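Local coordinates for protein heme oxygenase (Leptospira interrogans, PDB 5KZL) that catalyses the oxygen-dependent breakdown of heme, which it binds as both substrate and cofactor, opening the porphyrin to biliverdin with release of iron and carbon monoxide, at residues A11-E16 against S189-I194; S28-S33 against G37-G42; G135-G140 against Q168-F173. The protein carries 1 engineered substitution. One frame throughout, in Å; residues are numbered along the deposited sequence.

Interaction 1: A11-E16 against S189-I194; sequences ATILRE and SEKQSI. With HEM (protoporphyrin IX containing Fe), chain B.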
loop_
_atom_site.group_PDB
_atom_site.type_symbol
_atom_site.label_atom_id
_atom_site.label_comp_id
_atom_site.label_asym_id
_atom_site.label_seq_id
_atom_site.Cartn_x
_atom_site.Cartn_y
_atom_site.Cartn_z
ATOM N N ALA A 11 7.262 11.219 11.212
ATOM C CA ALA A 11 5.891 11.225 10.668
ATOM C C ALA A 11 5.625 12.552 9.943
ATOM O O ALA A 11 5.065 12.552 8.848
ATOM C CB ALA A 11 4.874 11.007 11.777
ATOM N N THR A 12 6.126 13.667 10.510
ATOM C CA THR A 12 5.985 15.012 9.926
ATOM C C THR A 12 6.849 15.134 8.639
ATOM O O THR A 12 6.381 15.666 7.634
ATOM C CB THR A 12 6.326 16.058 11.006
ATOM O OG1 THR A 12 5.323 15.983 12.026
ATOM C CG2 THR A 12 6.397 17.484 10.470
ATOM N N ILE A 13 8.100 14.647 8.689
ATOM C CA ILE A 13 9.046 14.664 7.552
ATOM C C ILE A 13 8.426 13.970 6.333
ATOM O O ILE A 13 8.485 14.488 5.214
ATOM C CB ILE A 13 10.423 14.048 7.959
ATOM C CG1 ILE A 13 11.229 15.052 8.805
ATOM C CG2 ILE A 13 11.241 13.604 6.721
ATOM C CD1 ILE A 13 12.312 14.433 9.648
ATOM N N LEU A 14 7.833 12.792 6.563
ATOM C CA LEU A 14 7.196 12.021 5.505
ATOM C C LEU A 14 5.940 12.703 4.994
ATOM O O LEU A 14 5.757 12.767 3.792
ATOM C CB LEU A 14 6.894 10.585 5.980
ATOM C CG LEU A 14 8.110 9.733 6.336
ATOM C CD1 LEU A 14 7.686 8.318 6.782
ATOM C CD2 LEU A 14 9.081 9.654 5.167
ATOM N N ARG A 15 5.090 13.242 5.894
ATOM C CA ARG A 15 3.857 13.926 5.480
ATOM C C ARG A 15 4.164 15.167 4.617
ATOM O O ARG A 15 3.607 15.319 3.523
ATOM C CB ARG A 15 3.015 14.296 6.721
ATOM C CG ARG A 15 1.779 15.129 6.420
ATOM C CD ARG A 15 0.951 15.398 7.660
ATOM N NE ARG A 15 0.226 14.198 8.084
ATOM C CZ ARG A 15 -0.550 14.129 9.160
ATOM N NH1 ARG A 15 -1.179 12.999 9.460
ATOM N NH2 ARG A 15 -0.685 15.181 9.959
ATOM N N GLU A 16 5.026 16.059 5.130
ATOM C CA GLU A 16 5.411 17.291 4.437
ATOM C C GLU A 16 6.235 16.994 3.187
ATOM O O GLU A 16 6.022 17.629 2.155
ATOM C CB GLU A 16 6.172 18.234 5.379
ATOM C CG GLU A 16 5.322 18.754 6.538
ATOM C CD GLU A 16 6.062 19.574 7.588
ATOM O OE1 GLU A 16 7.312 19.514 7.642
ATOM O OE2 GLU A 16 5.379 20.239 8.399
ATOM N N SER A 189 19.530 12.150 9.490
ATOM C CA SER A 189 20.083 11.737 8.194
ATOM C C SER A 189 19.396 10.471 7.684
ATOM O O SER A 189 19.027 10.372 6.509
ATOM C CB SER A 189 21.584 11.518 8.283
ATOM O OG SER A 189 22.044 11.069 7.021
ATOM N N GLU A 190 19.216 9.510 8.577
ATOM C CA GLU A 190 18.494 8.268 8.285
ATOM C C GLU A 190 17.028 8.534 7.944
ATOM O O GLU A 190 16.479 7.856 7.071
ATOM C CB GLU A 190 18.602 7.313 9.461
ATOM C CG GLU A 190 20.013 6.804 9.647
ATOM C CD GLU A 190 20.256 5.916 10.851
ATOM O OE1 GLU A 190 20.908 4.867 10.662
ATOM O OE2 GLU A 190 19.867 6.289 11.982
ATOM N N LYS A 191 16.400 9.523 8.600
ATOM C CA LYS A 191 15.015 9.899 8.271
ATOM C C LYS A 191 14.946 10.442 6.845
ATOM O O LYS A 191 13.977 10.170 6.134
ATOM C CB LYS A 191 14.464 10.930 9.262
ATOM C CG LYS A 191 14.269 10.383 10.655
ATOM C CD LYS A 191 13.964 11.532 11.607
ATOM C CE LYS A 191 14.074 11.092 13.039
ATOM N NZ LYS A 191 13.847 12.255 13.950
ATOM N N GLN A 192 15.997 11.185 6.407
ATOM C CA GLN A 192 16.093 11.689 5.033
ATOM C C GLN A 192 16.125 10.553 4.015
ATOM O O GLN A 192 15.487 10.674 2.956
ATOM C CB GLN A 192 17.285 12.626 4.849
ATOM C CG GLN A 192 17.051 14.024 5.400
ATOM C CD GLN A 192 15.868 14.713 4.743
ATOM O OE1 GLN A 192 15.778 14.881 3.517
ATOM N NE2 GLN A 192 14.909 15.060 5.538
ATOM N N SER A 193 16.856 9.455 4.329
ATOM C CA SER A 193 16.925 8.263 3.467
ATOM C C SER A 193 15.537 7.604 3.416
ATOM O O SER A 193 15.109 7.138 2.345
ATOM C CB SER A 193 17.964 7.273 3.989
ATOM O OG SER A 193 19.279 7.806 3.934
ATOM N N ILE A 194 14.807 7.601 4.558
ATOM C CA ILE A 194 13.435 7.039 4.609
ATOM C C ILE A 194 12.508 7.907 3.734
ATOM O O ILE A 194 11.718 7.362 2.959
ATOM C CB ILE A 194 12.901 6.804 6.060
ATOM C CG1 ILE A 194 13.781 5.745 6.808
ATOM C CG2 ILE A 194 11.419 6.323 6.036
ATOM C CD1 ILE A 194 13.656 5.755 8.315
HETATM C CHA HEM B . -3.515 10.065 3.183
HETATM C CHB HEM B . -0.882 7.370 0.303
HETATM C CHC HEM B . -4.186 7.963 -3.101
HETATM C CHD HEM B . -7.092 9.821 0.051
HETATM C C1A HEM B . -2.532 9.278 2.690
HETATM C C2A HEM B . -1.316 8.993 3.394
HETATM C C3A HEM B . -0.574 8.261 2.568
HETATM C C4A HEM B . -1.302 8.066 1.395
HETATM C CMA HEM B . 0.761 7.686 2.836
HETATM C CAA HEM B . -0.937 9.421 4.790
HETATM C CBA HEM B . -0.434 10.881 4.859
HETATM C CGA HEM B . 0.068 11.179 6.210
HETATM O O1A HEM B . 1.210 11.476 6.380
HETATM O O2A HEM B . -0.716 11.102 7.142
HETATM C C1B HEM B . -1.542 7.305 -0.912
HETATM C C2B HEM B . -0.982 6.687 -2.105
HETATM C C3B HEM B . -1.927 6.870 -3.047
HETATM C C4B HEM B . -3.041 7.601 -2.424
HETATM C CMB HEM B . 0.315 5.970 -2.260
HETATM C CAB HEM B . -1.947 6.493 -4.404
HETATM C CBB HEM B . -0.853 6.147 -4.859
HETATM C C1C HEM B . -5.345 8.379 -2.553
HETATM C C2C HEM B . -6.632 8.340 -3.159
HETATM C C3C HEM B . -7.456 8.867 -2.235
HETATM C C4C HEM B . -6.679 9.191 -1.066
HETATM C CMC HEM B . -6.980 7.804 -4.547
HETATM C CAC HEM B . -8.876 9.046 -2.427
HETATM C CBC HEM B . -9.651 9.172 -1.428
HETATM C C1D HEM B . -6.310 10.138 1.142
HETATM C C2D HEM B . -6.824 10.895 2.313
HETATM C C3D HEM B . -5.844 10.927 3.180
HETATM C C4D HEM B . -4.720 10.220 2.550
HETATM C CMD HEM B . -8.200 11.433 2.490
HETATM C CAD HEM B . -5.880 11.619 4.515
HETATM C CBD HEM B . -6.654 10.894 5.552
HETATM C CGD HEM B . -6.658 11.587 6.876
HETATM O O1D HEM B . -5.878 12.424 7.130
HETATM O O2D HEM B . -7.473 11.238 7.674
HETATM N NA HEM B . -2.434 8.713 1.482
HETATM N NB HEM B . -2.681 7.815 -1.233
HETATM N NC HEM B . -5.440 8.894 -1.347
HETATM N ND HEM B . -5.067 9.766 1.359
HETATM FE FE HEM B . -3.921 8.837 0.093
HETATM O O HOH W 1 -4.853 6.864 0.747
#

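Interaction 2: S28-S33 against G37-G42; sequences SAFIRS and GILEKG. Engineered in segment 28-33: Ser33 (natural residue Cys).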
loop_
_atom_site.group_PDB
_atom_site.type_symbol
_atom_site.label_atom_id
_atom_site.label_comp_id
_atom_site.label_asym_id
_atom_site.label_seq_id
_atom_site.Cartn_x
_atom_site.Cartn_y
_atom_site.Cartn_z
ATOM N N SER A 28 -2.657 9.553 -13.350
ATOM C CA SER A 28 -3.135 8.395 -14.094
ATOM C C SER A 28 -4.615 8.604 -14.334
ATOM O O SER A 28 -5.300 9.148 -13.465
ATOM C CB SER A 28 -2.920 7.107 -13.295
ATOM O OG SER A 28 -2.589 7.339 -11.933
ATOM N N ALA A 29 -5.111 8.195 -15.510
ATOM C CA ALA A 29 -6.531 8.288 -15.839
ATOM C C ALA A 29 -7.340 7.244 -15.061
ATOM O O ALA A 29 -8.556 7.415 -14.885
ATOM C CB ALA A 29 -6.745 8.091 -17.320
ATOM N N PHE A 30 -6.667 6.149 -14.627
ATOM C CA PHE A 30 -7.319 5.108 -13.827
ATOM C C PHE A 30 -7.814 5.746 -12.520
ATOM O O PHE A 30 -8.991 5.612 -12.183
ATOM C CB PHE A 30 -6.366 3.931 -13.524
ATOM C CG PHE A 30 -6.988 2.919 -12.588
ATOM C CD1 PHE A 30 -7.967 2.040 -13.039
ATOM C CD2 PHE A 30 -6.620 2.869 -11.251
ATOM C CE1 PHE A 30 -8.556 1.116 -12.166
ATOM C CE2 PHE A 30 -7.230 1.966 -10.373
ATOM C CZ PHE A 30 -8.190 1.096 -10.838
ATOM N N ILE A 31 -6.917 6.476 -11.823
ATOM C CA ILE A 31 -7.232 7.148 -10.562
ATOM C C ILE A 31 -8.193 8.331 -10.780
ATOM O O ILE A 31 -9.138 8.462 -10.014
ATOM C CB ILE A 31 -5.951 7.528 -9.761
ATOM C CG1 ILE A 31 -5.041 6.292 -9.531
ATOM C CG2 ILE A 31 -6.281 8.208 -8.427
ATOM C CD1 ILE A 31 -5.580 5.177 -8.543
ATOM N N ARG A 32 -7.987 9.173 -11.818
ATOM C CA ARG A 32 -8.920 10.291 -12.057
ATOM C C ARG A 32 -10.363 9.797 -12.189
ATOM O O ARG A 32 -11.261 10.359 -11.559
ATOM C CB ARG A 32 -8.562 11.071 -13.323
ATOM C CG ARG A 32 -7.745 12.328 -13.118
ATOM C CD ARG A 32 -7.751 13.165 -14.394
ATOM N NE ARG A 32 -7.335 12.378 -15.563
ATOM C CZ ARG A 32 -6.071 12.165 -15.926
ATOM N NH1 ARG A 32 -5.799 11.415 -16.985
ATOM N NH2 ARG A 32 -5.071 12.704 -15.235
ATOM N N SER A 33 -10.582 8.731 -12.999
ATOM C CA SER A 33 -11.920 8.188 -13.200
ATOM C C SER A 33 -12.458 7.593 -11.912
ATOM O O SER A 33 -13.596 7.883 -11.556
ATOM C CB SER A 33 -11.944 7.180 -14.344
ATOM O OG SER A 33 -11.570 7.816 -15.558
ATOM N N GLY A 37 -15.855 8.486 -9.628
ATOM C CA GLY A 37 -16.811 7.422 -9.330
ATOM C C GLY A 37 -17.031 6.472 -10.490
ATOM O O GLY A 37 -18.068 5.803 -10.554
ATOM N N ILE A 38 -16.062 6.421 -11.416
ATOM C CA ILE A 38 -16.077 5.561 -12.598
ATOM C C ILE A 38 -14.950 4.519 -12.524
ATOM O O ILE A 38 -13.764 4.876 -12.461
ATOM C CB ILE A 38 -16.008 6.371 -13.929
ATOM C CG1 ILE A 38 -17.192 7.359 -14.056
ATOM C CG2 ILE A 38 -15.902 5.449 -15.158
ATOM C CD1 ILE A 38 -16.984 8.427 -15.036
ATOM N N LEU A 39 -15.341 3.236 -12.565
ATOM C CA LEU A 39 -14.438 2.090 -12.624
ATOM C C LEU A 39 -14.999 1.100 -13.615
ATOM O O LEU A 39 -16.221 0.975 -13.737
ATOM C CB LEU A 39 -14.307 1.374 -11.267
ATOM C CG LEU A 39 -13.505 2.048 -10.149
ATOM C CD1 LEU A 39 -13.722 1.320 -8.845
ATOM C CD2 LEU A 39 -12.010 2.087 -10.468
ATOM N N GLU A 40 -14.111 0.373 -14.292
ATOM C CA GLU A 40 -14.468 -0.714 -15.197
ATOM C C GLU A 40 -13.930 -1.996 -14.521
ATOM O O GLU A 40 -12.756 -2.042 -14.135
ATOM C CB GLU A 40 -13.843 -0.503 -16.584
ATOM C CG GLU A 40 -14.365 -1.456 -17.653
ATOM C CD GLU A 40 -13.707 -2.823 -17.723
ATOM O OE1 GLU A 40 -12.462 -2.879 -17.857
ATOM O OE2 GLU A 40 -14.439 -3.840 -17.687
ATOM N N LYS A 41 -14.806 -3.013 -14.380
ATOM C CA LYS A 41 -14.568 -4.310 -13.735
ATOM C C LYS A 41 -13.190 -4.909 -14.067
ATOM O O LYS A 41 -12.421 -5.243 -13.164
ATOM C CB LYS A 41 -15.677 -5.288 -14.161
ATOM C CG LYS A 41 -15.930 -6.424 -13.196
ATOM C CD LYS A 41 -16.844 -7.471 -13.846
ATOM C CE LYS A 41 -16.195 -8.836 -14.002
ATOM N NZ LYS A 41 -15.604 -9.354 -12.727
ATOM N N GLY A 42 -12.914 -5.046 -15.358
ATOM C CA GLY A 42 -11.687 -5.631 -15.885
ATOM C C GLY A 42 -10.453 -4.895 -15.443
ATOM O O GLY A 42 -9.527 -5.510 -14.924
HETATM O O HOH W 2 -11.208 4.021 -13.488
#

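Interaction 3: G135-G140 against Q168-F173; sequences GDLSGG and QDINGF. With HEM (protoporphyrin IX containing Fe), chain B.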
loop_
_atom_site.group_PDB
_atom_site.type_symbol
_atom_site.label_atom_id
_atom_site.label_comp_id
_atom_site.label_asym_id
_atom_site.label_seq_id
_atom_site.Cartn_x
_atom_site.Cartn_y
_atom_site.Cartn_z
ATOM N N GLY A 135 -1.485 5.020 4.021
ATOM C CA GLY A 135 -2.408 5.467 2.975
ATOM C C GLY A 135 -3.677 4.634 2.965
ATOM O O GLY A 135 -4.784 5.181 2.912
ATOM N N ASP A 136 -3.521 3.296 3.070
ATOM C CA ASP A 136 -4.652 2.342 3.083
ATOM C C ASP A 136 -5.553 2.592 4.295
ATOM O O ASP A 136 -6.773 2.661 4.168
ATOM C CB ASP A 136 -4.169 0.895 3.156
ATOM C CG ASP A 136 -3.340 0.393 1.995
ATOM O OD1 ASP A 136 -3.475 0.945 0.882
ATOM O OD2 ASP A 136 -2.582 -0.570 2.195
ATOM N N LEU A 137 -4.947 2.736 5.465
ATOM C CA LEU A 137 -5.729 3.011 6.662
ATOM C C LEU A 137 -6.437 4.379 6.568
ATOM O O LEU A 137 -7.602 4.482 6.959
ATOM C CB LEU A 137 -4.835 2.953 7.902
ATOM C CG LEU A 137 -5.576 2.787 9.229
ATOM C CD1 LEU A 137 -6.439 1.537 9.243
ATOM C CD2 LEU A 137 -4.605 2.742 10.360
ATOM N N SER A 138 -5.756 5.406 6.005
ATOM C CA SER A 138 -6.326 6.750 5.879
ATOM C C SER A 138 -7.461 6.856 4.859
ATOM O O SER A 138 -8.438 7.550 5.117
ATOM C CB SER A 138 -5.238 7.782 5.601
ATOM O OG SER A 138 -4.212 7.667 6.574
ATOM N N GLY A 139 -7.331 6.155 3.736
ATOM C CA GLY A 139 -8.288 6.221 2.637
ATOM C C GLY A 139 -9.327 5.125 2.491
ATOM O O GLY A 139 -10.245 5.270 1.684
ATOM N N GLY A 140 -9.174 4.030 3.224
ATOM C CA GLY A 140 -10.047 2.856 3.128
ATOM C C GLY A 140 -11.540 3.089 3.186
ATOM O O GLY A 140 -12.279 2.615 2.315
ATOM N N GLN A 168 -10.315 -1.992 15.481
ATOM C CA GLN A 168 -11.671 -1.506 15.786
ATOM C C GLN A 168 -11.747 -0.003 15.951
ATOM O O GLN A 168 -12.841 0.552 15.909
ATOM C CB GLN A 168 -12.282 -2.223 17.006
ATOM C CG GLN A 168 -12.552 -3.718 16.785
ATOM C CD GLN A 168 -11.308 -4.549 16.980
ATOM O OE1 GLN A 168 -10.587 -4.412 17.979
ATOM N NE2 GLN A 168 -10.999 -5.392 16.001
ATOM N N ASP A 169 -10.591 0.653 16.148
ATOM C CA ASP A 169 -10.457 2.109 16.292
ATOM C C ASP A 169 -9.444 2.604 15.256
ATOM O O ASP A 169 -8.261 2.741 15.559
ATOM C CB ASP A 169 -9.998 2.463 17.726
ATOM C CG ASP A 169 -9.759 3.937 18.001
ATOM O OD1 ASP A 169 -10.138 4.775 17.144
ATOM O OD2 ASP A 169 -9.156 4.253 19.055
ATOM N N ILE A 170 -9.911 2.902 14.049
ATOM C CA ILE A 170 -9.047 3.345 12.951
ATOM C C ILE A 170 -8.289 4.621 13.298
ATOM O O ILE A 170 -7.074 4.686 13.072
ATOM C CB ILE A 170 -9.864 3.482 11.626
ATOM C CG1 ILE A 170 -10.460 2.115 11.213
ATOM C CG2 ILE A 170 -8.994 4.072 10.486
ATOM C CD1 ILE A 170 -11.641 2.188 10.227
ATOM N N ASN A 171 -9.010 5.637 13.842
ATOM C CA ASN A 171 -8.438 6.936 14.228
ATOM C C ASN A 171 -7.327 6.752 15.257
ATOM O O ASN A 171 -6.250 7.309 15.116
ATOM C CB ASN A 171 -9.532 7.874 14.756
ATOM C CG ASN A 171 -9.072 9.290 15.006
ATOM O OD1 ASN A 171 -8.680 10.014 14.084
ATOM N ND2 ASN A 171 -9.164 9.736 16.255
ATOM N N GLY A 172 -7.600 5.927 16.278
ATOM C CA GLY A 172 -6.620 5.646 17.323
ATOM C C GLY A 172 -5.401 4.928 16.768
ATOM O O GLY A 172 -4.267 5.258 17.137
ATOM N N PHE A 173 -5.615 3.968 15.834
ATOM C CA PHE A 173 -4.523 3.222 15.207
ATOM C C PHE A 173 -3.650 4.111 14.326
ATOM O O PHE A 173 -2.432 3.988 14.369
ATOM C CB PHE A 173 -5.046 2.032 14.396
ATOM C CG PHE A 173 -3.996 0.979 14.123
ATOM C CD1 PHE A 173 -3.088 1.127 13.077
ATOM C CD2 PHE A 173 -3.919 -0.167 14.906
ATOM C CE1 PHE A 173 -2.115 0.154 12.831
ATOM C CE2 PHE A 173 -2.936 -1.138 14.665
ATOM C CZ PHE A 173 -2.063 -0.984 13.613
HETATM C CHA HEM B . -3.515 10.065 3.183
HETATM C CHB HEM B . -0.882 7.370 0.303
HETATM C CHC HEM B . -4.186 7.963 -3.101
HETATM C CHD HEM B . -7.092 9.821 0.051
HETATM C C1A HEM B . -2.532 9.278 2.690
HETATM C C2A HEM B . -1.316 8.993 3.394
HETATM C C3A HEM B . -0.574 8.261 2.568
HETATM C C4A HEM B . -1.302 8.066 1.395
HETATM C CMA HEM B . 0.761 7.686 2.836
HETATM C CAA HEM B . -0.937 9.421 4.790
HETATM C CBA HEM B . -0.434 10.881 4.859
HETATM C CGA HEM B . 0.068 11.179 6.210
HETATM O O1A HEM B . 1.210 11.476 6.380
HETATM O O2A HEM B . -0.716 11.102 7.142
HETATM C C1B HEM B . -1.542 7.305 -0.912
HETATM C C2B HEM B . -0.982 6.687 -2.105
HETATM C C3B HEM B . -1.927 6.870 -3.047
HETATM C C4B HEM B . -3.041 7.601 -2.424
HETATM C CMB HEM B . 0.315 5.970 -2.260
HETATM C CAB HEM B . -1.947 6.493 -4.404
HETATM C CBB HEM B . -0.853 6.147 -4.859
HETATM C C1C HEM B . -5.345 8.379 -2.553
HETATM C C2C HEM B . -6.632 8.340 -3.159
HETATM C C3C HEM B . -7.456 8.867 -2.235
HETATM C C4C HEM B . -6.679 9.191 -1.066
HETATM C CMC HEM B . -6.980 7.804 -4.547
HETATM C CAC HEM B . -8.876 9.046 -2.427
HETATM C CBC HEM B . -9.651 9.172 -1.428
HETATM C C1D HEM B . -6.310 10.138 1.142
HETATM C C2D HEM B . -6.824 10.895 2.313
HETATM C C3D HEM B . -5.844 10.927 3.180
HETATM C C4D HEM B . -4.720 10.220 2.550
HETATM C CMD HEM B . -8.200 11.433 2.490
HETATM C CAD HEM B . -5.880 11.619 4.515
HETATM C CBD HEM B . -6.654 10.894 5.552
HETATM C CGD HEM B . -6.658 11.587 6.876
HETATM O O1D HEM B . -5.878 12.424 7.130
HETATM O O2D HEM B . -7.473 11.238 7.674
HETATM N NA HEM B . -2.434 8.713 1.482
HETATM N NB HEM B . -2.681 7.815 -1.233
HETATM N NC HEM B . -5.440 8.894 -1.347
HETATM N ND HEM B . -5.067 9.766 1.359
HETATM FE FE HEM B . -3.921 8.837 0.093
HETATM O O HOH W 1 -4.853 6.864 0.747
#

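Interaction 1: A11-E16 against S189-I194
On the propionate side of the heme pocket of this all-helical fold, Ile13 and Leu14 of helix 10-17 pack against Lys191, Gln192 and Ile194 of helix 188-210, while Arg15 of the same short helix reaches the heme. The two segments run in roughly the same direction, their axes 37° apart and 9.9 Å from each other at closest approach. Ile13 points at the partner helix and crosses the Lys191 chain at about a right angle, its CD1 lying 3.9 Å from Lys191 CD. Its other branch, CG2, faces the amide end of Gln192, which starts out pointing away until the fold at chi2 (-60°) returns NE2 to the isoleucine. The next residue, Leu14, meets the partner about a turn further on, its CD2 4.2 Å from Ile194 CG2 and about as near to Ile194 C and O; Tyr130 and Leu195 also touch Leu14. No hydrogen bond joins the segments. Only the aliphatic part of Lys191 serves the contact, since its NZ goes to Met8 O and to a salt bridge with Asp188. Arg15 starts with CG anti to the backbone N (chi1 174°) and bends at chi3, which turns the guanidinium edge to one heme propionate. NH1 bonds HEM O2A at 3.0 Å, and NE adds two weak bonds, one to each oxygen. Lys174 and Tyr130 hold the heme by further hydrogen bonds. The chemistry is thus divided round one helix: an apolar face fastens it to helix 188-210, and a cationic side chain probably balances the propionate's negative charge.

Interaction 2: S28-S33 against G37-G42
The end of helix 29-36, closed by a Schellman motif at Gly37, turns the chain back so that Phe30 and Ser33 meet Ile38 and Leu39 on the way to helix 41-64. Phe30 CB leaves the helix with CG anti to the backbone N (chi1 174°), which carries the ring to the returning loop. CG and the near ring carbons lead outward to CE1 and CZ, and these two atoms share Leu39 CD2, each at 4.0 Å; the methyl approaches the ring obliquely. Tyr44 and Thr43 also touch this ring, which meets the His47 ring as well, and Leu39 continues onto Ala147, Ala150 and Leu151 of helix 125-151. At the turn itself, Ile38 N donates to Ser33 O at 2.9 Å, arriving from above the carbonyl plane. The engineered Ser33, a cysteine in the natural protein, sets its CB 3.5 Å from Ile38 O and sends OG back to Ala29 O, which also accepts from Ser33 N. Glu40 caps the next helix through a bond from Gly42 N to OE2. One water spans the bend, donating to Phe30 O at 3.0 Å and to Ile38 O at 2.9 Å.

Interaction 3: G135-G140 against Q168-F173
Leu137 projects from helix 125-151 straight at the start of helix 170-183, where its two methyls part between Ile170 and Phe173. With CG anti to the backbone N (chi1 -162°), the fork spreads along the partner helix. Branch CD1 meets Ile170 CG2 at 3.8 Å, the two side chains lying aslant to each other, and that same isoleucine methyl also sits 3.8 Å from Leu137 O. Branch CD2 goes to Phe173, whose side chain it meets at about a right angle; its closest ring atom is CD1, at 3.5 Å, and CB is also near. The methyl comes to the ring obliquely. Both Ile170 and Phe173 direct their CB atoms at Leu137, so one leucine is clasped by two residues a helical turn apart. Phe164 and Lys174 touch the leucine too, and the Phe173 ring packs edge-to-face with Phe76. Asp169 is the N-cap just ahead of this helix; its OD1 accepts from Gly172 N at 2.9 Å, met from above the carboxylate plane. On the heme side of segment 135-140, Gly135 CA comes within 3.2 Å of HEM C4A and Ser138 CB lies 3.4 Å from HEM CBD. The oxygen of the water on the heme iron lies 2.7 Å from Gly135 O and donates to it. Asp136 is held by a salt bridge to Arg132 and a hydrogen bond to Tyr55 OH. The glycine-rich run, meeting the heme through Gly135 and Ser138 beside the iron-bound water, is part of the distal helix characteristic of the heme oxygenase fold.

Overall arrangement
Interactions 1 and 3 both border the heme: segment 11-16 holds one propionate at the edge, while segment 135-140 covers the face with the iron-bound water and also touches the other propionate. Their centres are 21 Å apart and their nearest atoms about 7 Å, and helices 170-183 and 188-210, which supply their second segments, are consecutive in the chain. Interaction 2 lies farther off, with centres 31 Å from interaction 1 and 23 Å from interaction 3, yet its Ile31 touches the heme. Residues 11-16 and 189-194 bring together parts near the two chain ends, and the other two contacts fall between them in sequence, 28-42 before 135-173.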